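Local coordinates for THUMP domain-containing protein (Pyrococcus horikoshii, PDB 1VBK) that probably binds RNA and ATP, as a ThiI-like protein joining a ferredoxin-like and a THUMP domain to a nucleotide-binding domain of the HUP class, at residues K257-L268 against F282-I291. Residues are numbered along the deposited sequence; the frame is centred on the assembly and turned at random.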
# COMPACT_ATOMS: atom_id res chain seq x y z
N LYS A 257 -2.78 2.07 -2.56
CA LYS A 257 -1.66 2.03 -3.50
C LYS A 257 -2.03 2.46 -4.92
O LYS A 257 -1.16 2.59 -5.78
CB LYS A 257 -1.07 0.61 -3.55
CG LYS A 257 -2.04 -0.43 -4.10
CD LYS A 257 -1.48 -1.84 -4.04
CE LYS A 257 -0.33 -2.03 -5.01
NZ LYS A 257 0.18 -3.43 -4.95
N GLY A 258 -3.31 2.68 -5.16
CA GLY A 258 -3.73 3.08 -6.49
C GLY A 258 -5.14 3.64 -6.55
O GLY A 258 -5.92 3.50 -5.61
N VAL A 259 -5.46 4.28 -7.67
CA VAL A 259 -6.78 4.86 -7.89
C VAL A 259 -7.32 4.31 -9.20
O VAL A 259 -6.60 4.23 -10.20
CB VAL A 259 -6.70 6.40 -7.96
CG1 VAL A 259 -8.07 6.98 -8.32
CG2 VAL A 259 -6.22 6.96 -6.63
N ILE A 260 -8.60 3.93 -9.19
CA ILE A 260 -9.26 3.37 -10.36
C ILE A 260 -10.34 4.31 -10.89
O ILE A 260 -11.18 4.78 -10.13
CB ILE A 260 -9.92 2.02 -10.01
CG1 ILE A 260 -8.85 1.03 -9.54
CG2 ILE A 260 -10.69 1.47 -11.22
CD1 ILE A 260 -9.41 -0.12 -8.72
N LYS A 261 -10.32 4.58 -12.19
CA LYS A 261 -11.33 5.44 -12.82
C LYS A 261 -11.95 4.75 -14.02
O LYS A 261 -11.32 3.90 -14.64
CB LYS A 261 -10.70 6.78 -13.24
CG LYS A 261 -10.35 7.68 -12.05
CD LYS A 261 -9.66 8.98 -12.48
CE LYS A 261 -10.58 9.86 -13.31
NZ LYS A 261 -9.88 11.11 -13.75
N GLY A 262 -13.19 5.11 -14.35
CA GLY A 262 -13.87 4.48 -15.47
C GLY A 262 -13.66 5.12 -16.83
O GLY A 262 -14.45 4.93 -17.74
N LEU A 263 -12.57 5.87 -16.96
CA LEU A 263 -12.23 6.57 -18.19
C LEU A 263 -12.12 5.65 -19.41
O LEU A 263 -11.56 4.55 -19.34
CB LEU A 263 -10.91 7.32 -18.00
CG LEU A 263 -10.49 8.34 -19.06
CD1 LEU A 263 -11.49 9.47 -19.12
CD2 LEU A 263 -9.11 8.87 -18.72
N ARG A 264 -12.66 6.11 -20.54
CA ARG A 264 -12.62 5.37 -21.79
C ARG A 264 -11.89 6.19 -22.85
O ARG A 264 -11.87 7.41 -22.79
CB ARG A 264 -14.03 5.08 -22.31
CG ARG A 264 -14.89 4.20 -21.42
CD ARG A 264 -16.26 4.04 -22.04
NE ARG A 264 -16.91 5.34 -22.24
CZ ARG A 264 -18.01 5.52 -22.95
NH1 ARG A 264 -18.60 4.48 -23.54
NH2 ARG A 264 -18.54 6.73 -23.08
N PRO A 265 -11.29 5.51 -23.85
CA PRO A 265 -10.56 6.21 -24.91
C PRO A 265 -11.43 7.30 -25.54
O PRO A 265 -10.93 8.34 -25.97
CB PRO A 265 -10.25 5.09 -25.90
CG PRO A 265 -10.13 3.88 -25.02
CD PRO A 265 -11.29 4.06 -24.08
N ASN A 266 -12.73 7.06 -25.56
CA ASN A 266 -13.71 7.98 -26.12
C ASN A 266 -13.84 9.29 -25.35
O ASN A 266 -14.40 10.26 -25.86
CB ASN A 266 -15.07 7.27 -26.20
CG ASN A 266 -16.24 8.23 -26.32
OD1 ASN A 266 -17.15 8.26 -25.49
ND2 ASN A 266 -16.22 9.05 -27.37
N ASP A 267 -13.32 9.32 -24.12
CA ASP A 267 -13.41 10.52 -23.29
C ASP A 267 -12.14 11.37 -23.32
O ASP A 267 -12.08 12.44 -22.72
CB ASP A 267 -13.69 10.14 -21.83
CG ASP A 267 -14.74 9.06 -21.69
OD1 ASP A 267 -15.84 9.23 -22.26
OD2 ASP A 267 -14.47 8.05 -21.00
N LEU A 268 -11.12 10.89 -24.02
CA LEU A 268 -9.85 11.61 -24.07
C LEU A 268 -9.60 12.42 -25.33
O LEU A 268 -10.23 12.19 -26.36
CB LEU A 268 -8.70 10.61 -23.89
CG LEU A 268 -8.68 9.85 -22.56
CD1 LEU A 268 -7.74 8.66 -22.66
CD2 LEU A 268 -8.25 10.80 -21.45
N PHE A 282 -3.00 12.92 -8.11
CA PHE A 282 -2.96 11.77 -7.19
C PHE A 282 -1.52 11.39 -6.85
O PHE A 282 -0.66 11.35 -7.73
CB PHE A 282 -3.66 10.56 -7.82
CG PHE A 282 -5.15 10.72 -7.96
CD1 PHE A 282 -5.97 10.58 -6.84
CD2 PHE A 282 -5.72 10.98 -9.19
CE1 PHE A 282 -7.35 10.71 -6.96
CE2 PHE A 282 -7.10 11.11 -9.33
CZ PHE A 282 -7.92 10.97 -8.20
N PRO A 283 -1.25 11.08 -5.57
CA PRO A 283 0.08 10.69 -5.09
C PRO A 283 0.41 9.23 -5.38
O PRO A 283 1.51 8.75 -5.07
CB PRO A 283 -0.02 10.97 -3.60
CG PRO A 283 -1.43 10.57 -3.30
CD PRO A 283 -2.19 11.22 -4.45
N VAL A 284 -0.55 8.51 -5.95
CA VAL A 284 -0.37 7.10 -6.29
C VAL A 284 -0.83 6.92 -7.74
O VAL A 284 -1.56 7.75 -8.27
CB VAL A 284 -1.19 6.17 -5.37
CG1 VAL A 284 -0.74 6.36 -3.92
CG2 VAL A 284 -2.67 6.48 -5.50
N PRO A 285 -0.40 5.82 -8.39
CA PRO A 285 -0.78 5.54 -9.78
C PRO A 285 -2.29 5.45 -9.99
O PRO A 285 -3.01 4.98 -9.11
CB PRO A 285 -0.10 4.20 -10.06
CG PRO A 285 1.09 4.23 -9.16
CD PRO A 285 0.53 4.80 -7.88
N VAL A 286 -2.75 5.90 -11.15
CA VAL A 286 -4.16 5.85 -11.49
C VAL A 286 -4.30 4.81 -12.60
O VAL A 286 -3.51 4.79 -13.54
CB VAL A 286 -4.66 7.22 -12.00
CG1 VAL A 286 -6.14 7.14 -12.34
CG2 VAL A 286 -4.41 8.28 -10.94
N TYR A 287 -5.30 3.94 -12.47
CA TYR A 287 -5.51 2.89 -13.46
C TYR A 287 -6.82 3.07 -14.20
O TYR A 287 -7.82 3.52 -13.62
CB TYR A 287 -5.46 1.52 -12.79
CG TYR A 287 -4.15 1.25 -12.10
CD1 TYR A 287 -3.94 1.62 -10.77
CD2 TYR A 287 -3.09 0.65 -12.78
CE1 TYR A 287 -2.72 1.41 -10.14
CE2 TYR A 287 -1.86 0.43 -12.16
CZ TYR A 287 -1.68 0.81 -10.84
OH TYR A 287 -0.47 0.59 -10.21
N TYR A 288 -6.81 2.72 -15.48
CA TYR A 288 -7.97 2.84 -16.35
C TYR A 288 -8.24 1.49 -17.01
O TYR A 288 -7.84 1.26 -18.15
CB TYR A 288 -7.69 3.89 -17.42
CG TYR A 288 -7.12 5.18 -16.89
CD1 TYR A 288 -7.94 6.13 -16.26
CD2 TYR A 288 -5.76 5.47 -17.01
CE1 TYR A 288 -7.41 7.33 -15.78
CE2 TYR A 288 -5.23 6.66 -16.53
CZ TYR A 288 -6.06 7.58 -15.92
OH TYR A 288 -5.54 8.76 -15.44
N PRO A 289 -8.93 0.59 -16.30
CA PRO A 289 -9.25 -0.74 -16.82
C PRO A 289 -9.90 -0.77 -18.20
O PRO A 289 -9.57 -1.61 -19.03
CB PRO A 289 -10.17 -1.32 -15.75
CG PRO A 289 -9.71 -0.64 -14.50
CD PRO A 289 -9.52 0.78 -14.97
N LEU A 290 -10.83 0.15 -18.44
CA LEU A 290 -11.55 0.19 -19.71
C LEU A 290 -10.68 0.62 -20.89
O LEU A 290 -11.09 0.50 -22.04
CB LEU A 290 -12.78 1.10 -19.59
CG LEU A 290 -13.74 0.72 -18.45
CD1 LEU A 290 -14.93 1.65 -18.44
CD2 LEU A 290 -14.19 -0.72 -18.62
N ILE A 291 -9.49 1.12 -20.60
CA ILE A 291 -8.56 1.54 -21.64
C ILE A 291 -7.41 0.55 -21.75
O ILE A 291 -6.98 0.20 -22.86
CB ILE A 291 -7.98 2.94 -21.35
CG1 ILE A 291 -9.09 4.00 -21.41
CG2 ILE A 291 -6.88 3.28 -22.36
CD1 ILE A 291 -8.63 5.41 -21.09
O HOH W 1 -0.22 0.57 -7.59
O HOH W 2 -11.06 2.79 -17.34
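Val259 holds CG1 anti to its own backbone N (chi1 175°), which sets that methyl over one face of the Phe282 ring, a CH-pi contact 4.2 Å from CG1 to the ring centroid. The second methyl, CG2, stands beside the backbone N and reaches both Phe282 CD1, at 3.6 Å, and Val284 CG2. A beta-branched residue suits this place, since both methyls reach the ring, CG1 over its face and CG2 near CD1, while CG2 also meets Val284. Replacing Phe282 with an alanine would probably leave CG1 of Val259 without its aromatic cover and open a gap beside it. Beneath these side chains the strands pair in parallel through three backbone hydrogen bonds, from Val259 N to Pro285 O, from Tyr287 N to Val259 O (2.6 Å between N and O) and from Lys261 N to Tyr287 O. Gly258, with no side chain, lets its CA come to the edge of the Tyr287 ring, 4.1 Å from Tyr287 CE1; a water bridges Tyr287 OH and Lys257 O.

Farther along, Leu263 swings CG anti to its backbone nitrogen (chi1 -169°) and lies side by side with Tyr288, Leu263 CB 3.6 Å from Tyr288 CD1. Ile291 packs its CG1 tightly on Pro265 CD at 3.5 Å and extends CD1 to Leu268 CD1, apolar branches closing the loop onto the short helix. Tyr288 occupies the N-cap position, and a water accepting from Leu290 N donates to Lys261 O and Leu263 O, tying loop to helix start.

Strands 258-260 and 286-287 with helix 273-281 form a beta-alpha-beta unit at one edge of a five-stranded parallel sheet; Lys261 NZ forms salt bridges with Asp278 and Glu274 of that helix, and Tyr288 OH is hydrogen-bonded to Asp278. Strand 181-185 flanks 258-260 on its other side; helix 244-254 packs on Val259 and Phe282, and helix 189-200 on Ile260 and Pro289.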